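PDB 4CCW: carboxyl esterase NP, which hydrolyses carboxylic esters to an alcohol and a carboxylate, acting as a carboxylesterase of the alpha/beta hydrolase superfamily. Local coordinates for residues G132-N137 with D218-V223; N183-D188 with E244-P249; V234-L239 with S258-I263. All coordinates share one frame; numbering follows the deposited sequence.

Contact 1. Residues G132-N137 with D218-V223; sequences GLHTMN and DGFPYV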
ATOM      1  N   GLY A 132       0.056  -0.291  -4.275  1.00 20.76           N
ATOM      2  CA  GLY A 132       0.033  -1.046  -5.548  1.00 20.60           C
ATOM      3  C   GLY A 132       0.483  -0.165  -6.714  1.00 20.45           C
ATOM      4  O   GLY A 132       1.178  -0.623  -7.623  1.00 20.82           O
ATOM      5  N   LEU A 133       0.082   1.108  -6.672  1.00 20.44           N
ATOM      6  CA  LEU A 133       0.438   2.091  -7.690  1.00 20.63           C
ATOM      7  C   LEU A 133       1.935   2.393  -7.633  1.00 21.52           C
ATOM      8  O   LEU A 133       2.611   2.370  -8.679  1.00 21.86           O
ATOM      9  CB  LEU A 133      -0.403   3.367  -7.521  1.00 20.26           C
ATOM     10  CG  LEU A 133      -0.035   4.655  -8.266  1.00 20.35           C
ATOM     11  CD1 LEU A 133       0.125   4.444  -9.773  1.00 20.41           C
ATOM     12  CD2 LEU A 133      -1.130   5.690  -7.959  1.00 20.26           C
ATOM     13  N   HIS A 134       2.447   2.630  -6.419  1.00 22.05           N
ATOM     14  CA  HIS A 134       3.891   2.758  -6.181  1.00 23.03           C
ATOM     15  C   HIS A 134       4.625   1.553  -6.702  1.00 23.05           C
ATOM     16  O   HIS A 134       5.670   1.674  -7.342  1.00 24.08           O
ATOM     17  CB  HIS A 134       4.177   2.956  -4.689  1.00 23.46           C
ATOM     18  CG  HIS A 134       4.008   4.376  -4.216  1.00 24.09           C
ATOM     19  ND1 HIS A 134       5.050   5.196  -3.994  1.00 25.07           N
ATOM     20  CD2 HIS A 134       2.858   5.104  -3.908  1.00 23.71           C
ATOM     21  CE1 HIS A 134       4.601   6.398  -3.582  1.00 25.21           C
ATOM     22  NE2 HIS A 134       3.255   6.340  -3.521  1.00 24.81           N
ATOM     23  N   THR A 135       4.085   0.368  -6.449  1.00 22.98           N
ATOM     24  CA  THR A 135       4.728  -0.868  -6.897  1.00 23.08           C
ATOM     25  C   THR A 135       4.828  -0.919  -8.420  1.00 23.25           C
ATOM     26  O   THR A 135       5.907  -1.199  -8.955  1.00 23.71           O
ATOM     27  CB  THR A 135       4.031  -2.132  -6.335  1.00 22.89           C
ATOM     28  OG1 THR A 135       4.191  -2.154  -4.908  1.00 23.27           O
ATOM     29  CG2 THR A 135       4.675  -3.409  -6.908  1.00 23.16           C
ATOM     30  N   MET A 136       3.735  -0.623  -9.116  1.00 22.62           N
ATOM     31  CA  MET A 136       3.744  -0.658 -10.570  1.00 23.39           C
ATOM     32  C   MET A 136       4.723   0.393 -11.108  1.00 23.38           C
ATOM     33  O   MET A 136       5.504   0.114 -12.011  1.00 24.13           O
ATOM     34  CB  MET A 136       2.336  -0.428 -11.144  1.00 23.54           C
ATOM     35  CG  MET A 136       2.258  -0.562 -12.656  1.00 24.99           C
ATOM     36  SD  MET A 136       2.531  -2.271 -13.144  1.00 28.10           S
ATOM     37  CE  MET A 136       0.887  -2.899 -13.191  1.00 28.54           C
ATOM     38  N   ASN A 137       4.692   1.585 -10.528  1.00 23.23           N
ATOM     39  CA  ASN A 137       5.569   2.655 -10.983  1.00 23.96           C
ATOM     40  C   ASN A 137       7.046   2.223 -10.845  1.00 24.69           C
ATOM     41  O   ASN A 137       7.878   2.466 -11.741  1.00 25.66           O
ATOM     42  CB  ASN A 137       5.281   3.946 -10.192  1.00 24.46           C
ATOM     43  CG  ASN A 137       6.129   5.127 -10.655  1.00 25.06           C
ATOM     44  OD1 ASN A 137       6.024   5.585 -11.797  1.00 25.85           O
ATOM     45  ND2 ASN A 137       6.950   5.639  -9.756  1.00 25.74           N
ATOM     46  N   ASP A 218       1.872  14.946 -13.340  1.00 32.18           N
ATOM     47  CA  ASP A 218       3.126  14.174 -13.262  1.00 31.85           C
ATOM     48  C   ASP A 218       3.311  13.406 -11.943  1.00 30.84           C
ATOM     49  O   ASP A 218       4.396  12.882 -11.660  1.00 30.86           O
ATOM     50  CB  ASP A 218       4.336  15.063 -13.556  1.00 34.70           C
ATOM     51  CG  ASP A 218       4.407  16.293 -12.665  1.00 36.09           C
ATOM     52  OD1 ASP A 218       3.553  16.464 -11.765  1.00 36.02           O
ATOM     53  OD2 ASP A 218       5.336  17.100 -12.866  1.00 38.83           O
ATOM     54  N   GLY A 219       2.241  13.329 -11.153  1.00 28.95           N
ATOM     55  CA  GLY A 219       2.297  12.664  -9.864  1.00 28.01           C
ATOM     56  C   GLY A 219       1.354  11.478  -9.766  1.00 26.16           C
ATOM     57  O   GLY A 219       1.112  10.769 -10.766  1.00 25.34           O
ATOM     58  N   PHE A 220       0.863  11.244  -8.547  1.00 25.64           N
ATOM     59  CA  PHE A 220      -0.135  10.214  -8.274  1.00 24.38           C
ATOM     60  C   PHE A 220      -1.456  10.901  -7.881  1.00 23.96           C
ATOM     61  O   PHE A 220      -1.444  11.988  -7.277  1.00 24.90           O
ATOM     62  CB  PHE A 220       0.326   9.266  -7.149  1.00 24.46           C
ATOM     63  CG  PHE A 220       1.480   8.348  -7.516  1.00 24.69           C
ATOM     64  CD1 PHE A 220       1.632   7.835  -8.807  1.00 24.25           C
ATOM     65  CD2 PHE A 220       2.408   7.972  -6.546  1.00 25.49           C
ATOM     66  CE1 PHE A 220       2.680   6.968  -9.119  1.00 24.60           C
ATOM     67  CE2 PHE A 220       3.457   7.122  -6.854  1.00 25.81           C
ATOM     68  CZ  PHE A 220       3.591   6.610  -8.141  1.00 25.28           C
ATOM     69  N   PRO A 221      -2.596  10.290  -8.221  1.00 22.70           N
ATOM     70  CA  PRO A 221      -2.742   8.993  -8.885  1.00 21.99           C
ATOM     71  C   PRO A 221      -2.421   9.078 -10.366  1.00 21.80           C
ATOM     72  O   PRO A 221      -2.324  10.179 -10.916  1.00 22.58           O
ATOM     73  CB  PRO A 221      -4.222   8.664  -8.677  1.00 21.34           C
ATOM     74  CG  PRO A 221      -4.870   9.996  -8.611  1.00 21.96           C
ATOM     75  CD  PRO A 221      -3.908  10.855  -7.848  1.00 22.61           C
ATOM     76  N   TYR A 222      -2.251   7.915 -10.998  1.00 21.24           N
ATOM     77  CA  TYR A 222      -1.848   7.854 -12.395  1.00 21.39           C
ATOM     78  C   TYR A 222      -2.395   6.590 -13.031  1.00 20.79           C
ATOM     79  O   TYR A 222      -2.494   5.560 -12.373  1.00 20.93           O
ATOM     80  CB  TYR A 222      -0.308   7.904 -12.518  1.00 22.03           C
ATOM     81  CG  TYR A 222       0.203   7.843 -13.954  1.00 22.45           C
ATOM     82  CD1 TYR A 222      -0.094   8.868 -14.867  1.00 23.14           C
ATOM     83  CD2 TYR A 222       0.966   6.764 -14.405  1.00 22.56           C
ATOM     84  CE1 TYR A 222       0.359   8.827 -16.176  1.00 23.38           C
ATOM     85  CE2 TYR A 222       1.425   6.717 -15.714  1.00 23.01           C
ATOM     86  CZ  TYR A 222       1.117   7.749 -16.590  1.00 23.45           C
ATOM     87  OH  TYR A 222       1.541   7.710 -17.894  1.00 24.18           O
ATOM     88  N   VAL A 223      -2.779   6.695 -14.300  1.00 20.53           N
ATOM     89  CA  VAL A 223      -3.172   5.542 -15.111  1.00 20.25           C
ATOM     90  C   VAL A 223      -2.102   5.345 -16.174  1.00 20.67           C
ATOM     91  O   VAL A 223      -1.843   6.240 -16.978  1.00 21.35           O
ATOM     92  CB  VAL A 223      -4.543   5.793 -15.768  1.00 19.99           C
ATOM     93  CG1 VAL A 223      -4.887   4.672 -16.763  1.00 19.98           C
ATOM     94  CG2 VAL A 223      -5.614   5.861 -14.678  1.00 19.91           C
TER
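Leu133 lies over one face of the Phe220 ring, Asn137 meets the ring's edge, and the imidazole of His134 takes another part of that edge against its own face. Leu133 CG makes a CH-pi contact 3.9 Å from the Phe220 centroid, displaced toward the rim. Its two methyls rest along the CD1-CE1 side of the ring, with Leu133 CD2 3.6 Å from Phe220 CD1 and Leu133 CD1 3.7 Å from Phe220 CE1. Asn137 CB sits in the ring plane, 3.8 Å from Phe220 CZ, and the amide stands perpendicular to the ring. His134 and Phe220 form a T-shaped pair with planes at 63°: Phe220 CE2 points at the centre of the imidazole from 3.4 Å above its plane. Leu133 CG is anti to the backbone N (chi1 167°), which sends this branch point outward from the helix to the loop. Past Phe220 the peptide is cis, and Leu133 CD2 touches the next residue at Pro221 CA, 3.8 Å away, while Leu133 CD1 comes to 3.9 Å from Tyr222 O. No hydrogen bond joins the two segments, so the contact rests on apolar and aromatic packing. The Asn137 amide is held from both ends, OD1 by Arg141 NE and ND2 by Arg104 O. Residues 132-137 belong to helix 130-141, which follows what is probably the nucleophile elbow around Ser129. Tyr107 of helix 104-118 packs against both Phe220 and His134, and Thr135 of helix 130-141 rests on strands 56-60 and 146-152.

Contact 2. Residues N183-D188 with E244-P249; sequences NWMMTD and EVIYDP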
ATOM      1  N   ASN A 183     -18.252   1.886   5.318  1.00 35.51           N
ATOM      2  CA  ASN A 183     -19.459   1.160   4.934  1.00 36.69           C
ATOM      3  C   ASN A 183     -19.595   1.062   3.418  1.00 35.31           C
ATOM      4  O   ASN A 183     -20.109   0.072   2.888  1.00 35.94           O
ATOM      5  CB  ASN A 183     -20.695   1.809   5.557  1.00 38.57           C
ATOM      6  CG  ASN A 183     -20.719   1.687   7.079  1.00 41.37           C
ATOM      7  OD1 ASN A 183     -19.879   1.008   7.676  1.00 43.09           O
ATOM      8  ND2 ASN A 183     -21.683   2.349   7.712  1.00 42.65           N
ATOM      9  N   TRP A 184     -19.127   2.098   2.730  1.00 32.97           N
ATOM     10  CA  TRP A 184     -19.078   2.107   1.279  1.00 31.62           C
ATOM     11  C   TRP A 184     -18.058   1.134   0.759  1.00 31.98           C
ATOM     12  O   TRP A 184     -18.362   0.344  -0.129  1.00 32.26           O
ATOM     13  CB  TRP A 184     -18.776   3.514   0.791  1.00 29.92           C
ATOM     14  CG  TRP A 184     -18.453   3.643  -0.679  1.00 28.94           C
ATOM     15  CD1 TRP A 184     -19.319   3.480  -1.765  1.00 28.70           C
ATOM     16  CD2 TRP A 184     -17.159   4.018  -1.274  1.00 27.73           C
ATOM     17  NE1 TRP A 184     -18.663   3.723  -2.949  1.00 27.53           N
ATOM     18  CE2 TRP A 184     -17.366   4.040  -2.728  1.00 26.84           C
ATOM     19  CE3 TRP A 184     -15.890   4.320  -0.765  1.00 27.22           C
ATOM     20  CZ2 TRP A 184     -16.343   4.360  -3.613  1.00 26.25           C
ATOM     21  CZ3 TRP A 184     -14.866   4.629  -1.673  1.00 26.67           C
ATOM     22  CH2 TRP A 184     -15.087   4.655  -3.059  1.00 26.44           C
ATOM     23  N   MET A 185     -16.852   1.172   1.325  1.00 31.23           N
ATOM     24  CA  MET A 185     -15.737   0.371   0.830  1.00 32.01           C
ATOM     25  C   MET A 185     -15.836  -1.098   1.243  1.00 34.02           C
ATOM     26  O   MET A 185     -15.312  -1.980   0.569  1.00 33.02           O
ATOM     27  CB  MET A 185     -14.409   0.977   1.302  1.00 31.52           C
ATOM     28  CG  MET A 185     -13.171   0.289   0.766  1.00 31.58           C
ATOM     29  SD  MET A 185     -11.689   1.260   1.038  1.00 31.87           S
ATOM     30  CE  MET A 185     -11.798   2.331  -0.389  1.00 29.90           C
ATOM     31  N   MET A 186     -16.503  -1.362   2.358  1.00 36.23           N
ATOM     32  CA  MET A 186     -16.530  -2.724   2.892  1.00 39.47           C
ATOM     33  C   MET A 186     -17.933  -3.259   3.113  1.00 42.43           C
ATOM     34  O   MET A 186     -18.763  -2.581   3.699  1.00 43.46           O
ATOM     35  CB  MET A 186     -15.705  -2.773   4.172  1.00 40.96           C
ATOM     36  CG  MET A 186     -14.341  -2.128   3.988  1.00 40.01           C
ATOM     37  SD  MET A 186     -13.225  -2.282   5.379  1.00 42.64           S
ATOM     38  CE  MET A 186     -12.973  -4.053   5.404  1.00 43.87           C
ATOM     39  N   THR A 187     -18.189  -4.473   2.625  1.00 44.98           N
ATOM     40  CA  THR A 187     -19.461  -5.165   2.857  1.00 48.36           C
ATOM     41  C   THR A 187     -19.644  -5.386   4.361  1.00 49.51           C
ATOM     42  O   THR A 187     -20.756  -5.301   4.882  1.00 51.48           O
ATOM     43  CB  THR A 187     -19.526  -6.505   2.085  1.00 50.37           C
ATOM     44  OG1 THR A 187     -19.293  -6.258   0.690  1.00 50.95           O
ATOM     45  CG2 THR A 187     -20.888  -7.180   2.252  1.00 54.89           C
ATOM     46  N   ASP A 188     -18.535  -5.642   5.049  1.00 49.31           N
ATOM     47  CA  ASP A 188     -18.525  -5.758   6.503  1.00 50.81           C
ATOM     48  C   ASP A 188     -17.244  -5.153   7.072  1.00 48.96           C
ATOM     49  O   ASP A 188     -16.208  -5.816   7.123  1.00 49.35           O
ATOM     50  CB  ASP A 188     -18.664  -7.221   6.925  1.00 53.57           C
ATOM     51  CG  ASP A 188     -18.876  -7.386   8.429  1.00 56.38           C
ATOM     52  OD1 ASP A 188     -19.081  -6.375   9.137  1.00 55.49           O
ATOM     53  OD2 ASP A 188     -18.832  -8.534   8.900  1.00 59.07           O
ATOM     54  N   GLU A 244     -15.172  -4.610  -5.266  1.00 23.77           N
ATOM     55  CA  GLU A 244     -14.419  -3.346  -5.456  1.00 23.18           C
ATOM     56  C   GLU A 244     -15.333  -2.176  -5.798  1.00 23.27           C
ATOM     57  O   GLU A 244     -16.281  -2.331  -6.562  1.00 23.99           O
ATOM     58  CB  GLU A 244     -13.332  -3.519  -6.537  1.00 22.27           C
ATOM     59  CG  GLU A 244     -12.547  -2.242  -6.834  1.00 21.48           C
ATOM     60  CD  GLU A 244     -11.771  -1.743  -5.629  1.00 21.41           C
ATOM     61  OE1 GLU A 244     -10.611  -2.183  -5.435  1.00 21.50           O
ATOM     62  OE2 GLU A 244     -12.346  -0.927  -4.870  1.00 21.97           O
ATOM     63  N   VAL A 245     -15.032  -1.001  -5.245  1.00 23.14           N
ATOM     64  CA  VAL A 245     -15.848   0.198  -5.445  1.00 23.56           C
ATOM     65  C   VAL A 245     -15.079   1.345  -6.099  1.00 22.70           C
ATOM     66  O   VAL A 245     -15.696   2.320  -6.569  1.00 23.24           O
ATOM     67  CB  VAL A 245     -16.433   0.732  -4.118  1.00 24.52           C
ATOM     68  CG1 VAL A 245     -17.471  -0.235  -3.541  1.00 25.54           C
ATOM     69  CG2 VAL A 245     -15.306   1.043  -3.128  1.00 24.53           C
ATOM     70  N   ILE A 246     -13.746   1.277  -6.110  1.00 22.08           N
ATOM     71  CA  ILE A 246     -12.951   2.425  -6.596  1.00 21.52           C
ATOM     72  C   ILE A 246     -12.908   2.490  -8.124  1.00 21.29           C
ATOM     73  O   ILE A 246     -12.600   3.541  -8.696  1.00 20.97           O
ATOM     74  CB  ILE A 246     -11.521   2.522  -5.968  1.00 21.36           C
ATOM     75  CG1 ILE A 246     -10.576   1.425  -6.490  1.00 20.90           C
ATOM     76  CG2 ILE A 246     -11.624   2.547  -4.429  1.00 21.91           C
ATOM     77  CD1 ILE A 246      -9.086   1.786  -6.430  1.00 20.97           C
ATOM     78  N   TYR A 247     -13.200   1.346  -8.752  1.00 21.02           N
ATOM     79  CA  TYR A 247     -13.444   1.222 -10.191  1.00 20.94           C
ATOM     80  C   TYR A 247     -14.076  -0.146 -10.419  1.00 21.20           C
ATOM     81  O   TYR A 247     -14.307  -0.910  -9.459  1.00 21.54           O
ATOM     82  CB  TYR A 247     -12.147   1.422 -11.012  1.00 20.26           C
ATOM     83  CG  TYR A 247     -10.949   0.706 -10.422  1.00 20.16           C
ATOM     84  CD1 TYR A 247     -11.022  -0.664 -10.111  1.00 20.00           C
ATOM     85  CD2 TYR A 247      -9.763   1.391 -10.160  1.00 19.93           C
ATOM     86  CE1 TYR A 247      -9.950  -1.321  -9.552  1.00 20.41           C
ATOM     87  CE2 TYR A 247      -8.674   0.745  -9.613  1.00 19.94           C
ATOM     88  CZ  TYR A 247      -8.772  -0.624  -9.321  1.00 20.27           C
ATOM     89  OH  TYR A 247      -7.707  -1.283  -8.764  1.00 20.41           O
ATOM     90  N   ASP A 248     -14.378  -0.478 -11.668  1.00 21.09           N
ATOM     91  CA  ASP A 248     -14.952  -1.786 -11.964  1.00 21.44           C
ATOM     92  C   ASP A 248     -13.827  -2.823 -12.042  1.00 20.84           C
ATOM     93  O   ASP A 248     -12.891  -2.661 -12.837  1.00 20.55           O
ATOM     94  CB  ASP A 248     -15.756  -1.726 -13.263  1.00 22.21           C
ATOM     95  CG  ASP A 248     -16.420  -3.056 -13.602  1.00 22.52           C
ATOM     96  OD1 ASP A 248     -15.751  -4.111 -13.620  1.00 22.77           O
ATOM     97  OD2 ASP A 248     -17.627  -3.053 -13.891  1.00 23.86           O
ATOM     98  N   PRO A 249     -13.871  -3.850 -11.165  1.00 20.83           N
ATOM     99  CA  PRO A 249     -12.692  -4.707 -11.065  1.00 21.01           C
ATOM    100  C   PRO A 249     -12.541  -5.576 -12.298  1.00 21.21           C
ATOM    101  O   PRO A 249     -11.434  -5.928 -12.662  1.00 21.03           O
ATOM    102  CB  PRO A 249     -12.964  -5.557  -9.813  1.00 21.04           C
ATOM    103  CG  PRO A 249     -14.460  -5.594  -9.692  1.00 21.65           C
ATOM    104  CD  PRO A 249     -14.927  -4.249 -10.220  1.00 21.45           C
TER
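A chi1 of 170° sets CG of Trp184 anti to the backbone N, and the far, six-membered ring of the indole comes to lie against Val245, whose CG2 stands between its own backbone N and carbonyl carbon and rises against the indole. This methyl lies over the six-membered ring, 3.5 Å from its centroid and 12° off the normal, a CH-pi contact. Val245 CB backs it up at 3.7 Å from Trp184 CE2, and Val245 CG1 reaches the main chain at Trp184 O, 3.6 Å away. Met185 is extended until a bend at chi3 (-84°) places CE 4.0 Å from Ile246 CG2. That same Ile246 methyl approaches Trp184 CH2 more loosely. The loop carrying Val245 and Ile246 follows strand 236-241, where alpha/beta hydrolases commonly hold the acid of the catalytic triad. Glu244 fits that role: its OE1 is hydrogen-bonded to ND1 of His273, the probable proton acceptor, while Met185 and Ile246 both touch His273. The Met185 side chain is also about 4 Å from the bound (2-hydroxyethoxy)acetic acid at the nearest atoms. Glu244 OE2 is gripped by two main-chain amides, Val245 N at 2.7 Å on the anti side of the carboxylate and Ile246 N at 2.9 Å from above its plane, the latter bond nearly straight. With the bond from Glu244 OE1 to His273, these hold the carboxylate's rotation. Tyr168 of helix 163-171 stacks with the Trp184 indole.

Contact 3. Residues V234-L239 with S258-I263; sequences VPILLL and SFVPDI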
ATOM      1  N   VAL A 234       8.637  -7.514 -15.444  1.00 29.11           N
ATOM      2  CA  VAL A 234       8.647  -8.166 -14.148  1.00 28.85           C
ATOM      3  C   VAL A 234       7.341  -8.978 -14.040  1.00 27.73           C
ATOM      4  O   VAL A 234       6.282  -8.475 -14.419  1.00 27.13           O
ATOM      5  CB  VAL A 234       8.724  -7.095 -13.018  1.00 29.03           C
ATOM      6  CG1 VAL A 234       8.696  -7.726 -11.637  1.00 29.25           C
ATOM      7  CG2 VAL A 234       9.990  -6.257 -13.152  1.00 29.81           C
ATOM      8  N   PRO A 235       7.394 -10.209 -13.503  1.00 27.76           N
ATOM      9  CA  PRO A 235       6.123 -10.934 -13.321  1.00 27.28           C
ATOM     10  C   PRO A 235       5.221 -10.234 -12.317  1.00 26.54           C
ATOM     11  O   PRO A 235       5.694  -9.794 -11.260  1.00 26.93           O
ATOM     12  CB  PRO A 235       6.550 -12.314 -12.772  1.00 28.18           C
ATOM     13  CG  PRO A 235       8.038 -12.342 -12.810  1.00 29.29           C
ATOM     14  CD  PRO A 235       8.547 -10.945 -12.957  1.00 29.10           C
ATOM     15  N   ILE A 236       3.926 -10.162 -12.646  1.00 25.59           N
ATOM     16  CA  ILE A 236       2.933  -9.489 -11.837  1.00 24.99           C
ATOM     17  C   ILE A 236       1.776 -10.419 -11.514  1.00 25.05           C
ATOM     18  O   ILE A 236       1.303 -11.155 -12.380  1.00 25.01           O
ATOM     19  CB  ILE A 236       2.405  -8.242 -12.576  1.00 24.14           C
ATOM     20  CG1 ILE A 236       3.530  -7.200 -12.727  1.00 24.21           C
ATOM     21  CG2 ILE A 236       1.153  -7.678 -11.912  1.00 23.32           C
ATOM     22  CD1 ILE A 236       3.150  -6.045 -13.620  1.00 24.08           C
ATOM     23  N   LEU A 237       1.363 -10.408 -10.247  1.00 24.74           N
ATOM     24  CA  LEU A 237       0.127 -11.049  -9.839  1.00 24.83           C
ATOM     25  C   LEU A 237      -0.795  -9.900  -9.515  1.00 23.52           C
ATOM     26  O   LEU A 237      -0.495  -9.096  -8.645  1.00 23.87           O
ATOM     27  CB  LEU A 237       0.318 -11.944  -8.604  1.00 25.64           C
ATOM     28  CG  LEU A 237      -0.959 -12.455  -7.912  1.00 26.19           C
ATOM     29  CD1 LEU A 237      -1.583 -13.600  -8.706  1.00 26.31           C
ATOM     30  CD2 LEU A 237      -0.642 -12.936  -6.499  1.00 27.21           C
ATOM     31  N   LEU A 238      -1.919  -9.828 -10.212  1.00 22.92           N
ATOM     32  CA  LEU A 238      -2.914  -8.798  -9.948  1.00 22.05           C
ATOM     33  C   LEU A 238      -4.125  -9.418  -9.284  1.00 22.31           C
ATOM     34  O   LEU A 238      -4.787 -10.253  -9.879  1.00 22.57           O
ATOM     35  CB  LEU A 238      -3.315  -8.071 -11.243  1.00 21.31           C
ATOM     36  CG  LEU A 238      -4.478  -7.071 -11.138  1.00 20.68           C
ATOM     37  CD1 LEU A 238      -4.087  -5.892 -10.234  1.00 20.26           C
ATOM     38  CD2 LEU A 238      -4.859  -6.539 -12.530  1.00 20.17           C
ATOM     39  N   LEU A 239      -4.380  -9.032  -8.032  1.00 22.28           N
ATOM     40  CA  LEU A 239      -5.578  -9.438  -7.307  1.00 22.92           C
ATOM     41  C   LEU A 239      -6.527  -8.276  -7.135  1.00 22.28           C
ATOM     42  O   LEU A 239      -6.126  -7.194  -6.681  1.00 22.49           O
ATOM     43  CB  LEU A 239      -5.232  -9.989  -5.920  1.00 24.26           C
ATOM     44  CG  LEU A 239      -4.288 -11.180  -5.838  1.00 25.06           C
ATOM     45  CD1 LEU A 239      -4.166 -11.658  -4.393  1.00 26.17           C
ATOM     46  CD2 LEU A 239      -4.734 -12.332  -6.745  1.00 25.84           C
ATOM     47  N   SER A 258      -4.907  -7.301 -21.038  1.00 21.19           N
ATOM     48  CA  SER A 258      -4.760  -6.966 -22.464  1.00 22.32           C
ATOM     49  C   SER A 258      -3.338  -6.513 -22.835  1.00 22.47           C
ATOM     50  O   SER A 258      -2.895  -6.740 -23.965  1.00 23.69           O
ATOM     51  CB  SER A 258      -5.787  -5.896 -22.881  1.00 22.29           C
ATOM     52  OG  SER A 258      -7.119  -6.452 -22.864  1.00 23.15           O
ATOM     53  N   PHE A 259      -2.640  -5.878 -21.894  1.00 22.40           N
ATOM     54  CA  PHE A 259      -1.341  -5.245 -22.189  1.00 23.05           C
ATOM     55  C   PHE A 259      -0.111  -5.766 -21.426  1.00 23.67           C
ATOM     56  O   PHE A 259       1.008  -5.759 -21.975  1.00 24.77           O
ATOM     57  CB  PHE A 259      -1.445  -3.728 -21.969  1.00 23.05           C
ATOM     58  CG  PHE A 259      -2.453  -3.052 -22.855  1.00 23.38           C
ATOM     59  CD1 PHE A 259      -2.144  -2.753 -24.172  1.00 24.49           C
ATOM     60  CD2 PHE A 259      -3.714  -2.707 -22.365  1.00 23.28           C
ATOM     61  CE1 PHE A 259      -3.071  -2.140 -24.997  1.00 24.92           C
ATOM     62  CE2 PHE A 259      -4.649  -2.109 -23.190  1.00 23.66           C
ATOM     63  CZ  PHE A 259      -4.330  -1.825 -24.505  1.00 24.48           C
ATOM     64  N   VAL A 260      -0.280  -6.176 -20.172  1.00 24.45           N
ATOM     65  CA  VAL A 260       0.889  -6.542 -19.347  1.00 24.96           C
ATOM     66  C   VAL A 260       1.365  -7.934 -19.766  1.00 26.67           C
ATOM     67  O   VAL A 260       0.600  -8.873 -19.689  1.00 26.41           O
ATOM     68  CB  VAL A 260       0.575  -6.517 -17.833  1.00 23.45           C
ATOM     69  CG1 VAL A 260       1.764  -6.999 -17.012  1.00 24.32           C
ATOM     70  CG2 VAL A 260       0.155  -5.114 -17.388  1.00 22.76           C
ATOM     71  N   PRO A 261       2.619  -8.057 -20.213  1.00 29.09           N
ATOM     72  CA  PRO A 261       3.096  -9.322 -20.803  1.00 31.82           C
ATOM     73  C   PRO A 261       3.064 -10.510 -19.854  1.00 32.74           C
ATOM     74  O   PRO A 261       2.686 -11.610 -20.251  1.00 34.55           O
ATOM     75  CB  PRO A 261       4.542  -9.006 -21.161  1.00 33.24           C
ATOM     76  CG  PRO A 261       4.514  -7.557 -21.452  1.00 32.63           C
ATOM     77  CD  PRO A 261       3.613  -6.984 -20.400  1.00 30.06           C
ATOM     78  N   ASP A 262       3.476 -10.306 -18.615  1.00 32.85           N
ATOM     79  CA  ASP A 262       3.674 -11.445 -17.740  1.00 34.65           C
ATOM     80  C   ASP A 262       2.788 -11.176 -16.548  1.00 32.89           C
ATOM     81  O   ASP A 262       3.222 -10.555 -15.576  1.00 33.54           O
ATOM     82  CB  ASP A 262       5.161 -11.571 -17.362  1.00 36.65           C
ATOM     83  CG  ASP A 262       5.489 -12.851 -16.607  1.00 37.94           C
ATOM     84  OD1 ASP A 262       4.568 -13.545 -16.120  1.00 38.41           O
ATOM     85  OD2 ASP A 262       6.694 -13.168 -16.499  1.00 39.81           O
ATOM     86  N   ILE A 263       1.531 -11.613 -16.651  1.00 31.34           N
ATOM     87  CA  ILE A 263       0.520 -11.302 -15.634  1.00 28.92           C
ATOM     88  C   ILE A 263      -0.311 -12.534 -15.265  1.00 29.40           C
ATOM     89  O   ILE A 263      -0.614 -13.368 -16.128  1.00 30.92           O
ATOM     90  CB  ILE A 263      -0.399 -10.123 -16.072  1.00 27.67           C
ATOM     91  CG1 ILE A 263      -1.144  -9.542 -14.871  1.00 26.29           C
ATOM     92  CG2 ILE A 263      -1.395 -10.531 -17.157  1.00 28.25           C
ATOM     93  CD1 ILE A 263      -1.623  -8.118 -15.075  1.00 25.15           C
TER
HETATM   94  O   HOH W   1       5.351  -8.290 -17.155  1.00 35.48           O
HETATM   95  O   HOH W   2       3.000 -13.259 -13.742  1.00 30.24           O
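Ile236 N donates to Asp262 O across 3.0 Å, with an angle of 152° at the hydrogen. This bond starts the parallel pairing of strands 236-241 and 263-268, the two outer members of a beta-alpha-beta unit whose helix, 249-259, ends just before Val260. The ladder continues through a CA-H...O contact, Ile263 CA lying 3.4 Å from Ile236 O, and then through backbone bonds of Ile236 and Leu238 to Glu264. Asp262 CG is anti to the backbone N (chi1 -172°), and the carboxylate runs alongside Pro235 in the same direction, OD2 3.8 Å from Pro235 CB. Two waters join the segments beside the first rung: one bonds Val234 O and Asp262 N, the other Ile236 O and Asp262 OD1. Ile236 and Ile263 project to the same face of the sheet, where Ile263 CD1 packs 4.2 Å from Leu238 CB. On the opposite face, Leu237 packs against helix 280-291. At the turn after the helix, the Val260 side chain crosses that of Ile236 at about a right angle, bringing its CG1 to 3.8 Å from Ile236 CD1.

In the fold
From the N terminus, contact 1 opens within helix 130-141, and its loop runs through strand 146-152 and several helices before closing at residues 218-223. Within that loop residues 183-188 open contact 2, which closes only at 244-249, so the two cross. Contact 3 opens at strand 236-241, after contact 1 has closed but before contact 2 has, and closes at 258-263, crossing contact 2 in turn. Contact 1 ties the helix behind the putative nucleophile elbow to the loop between helices 194-205 and 226-230, contact 2 joins helix 177-185 to the loop of Glu244, and contact 3 pairs strands near the sheet's edge. Contacts 1 and 3 touch, Met136 SD lying 3.9 Å from Ile236 CD1.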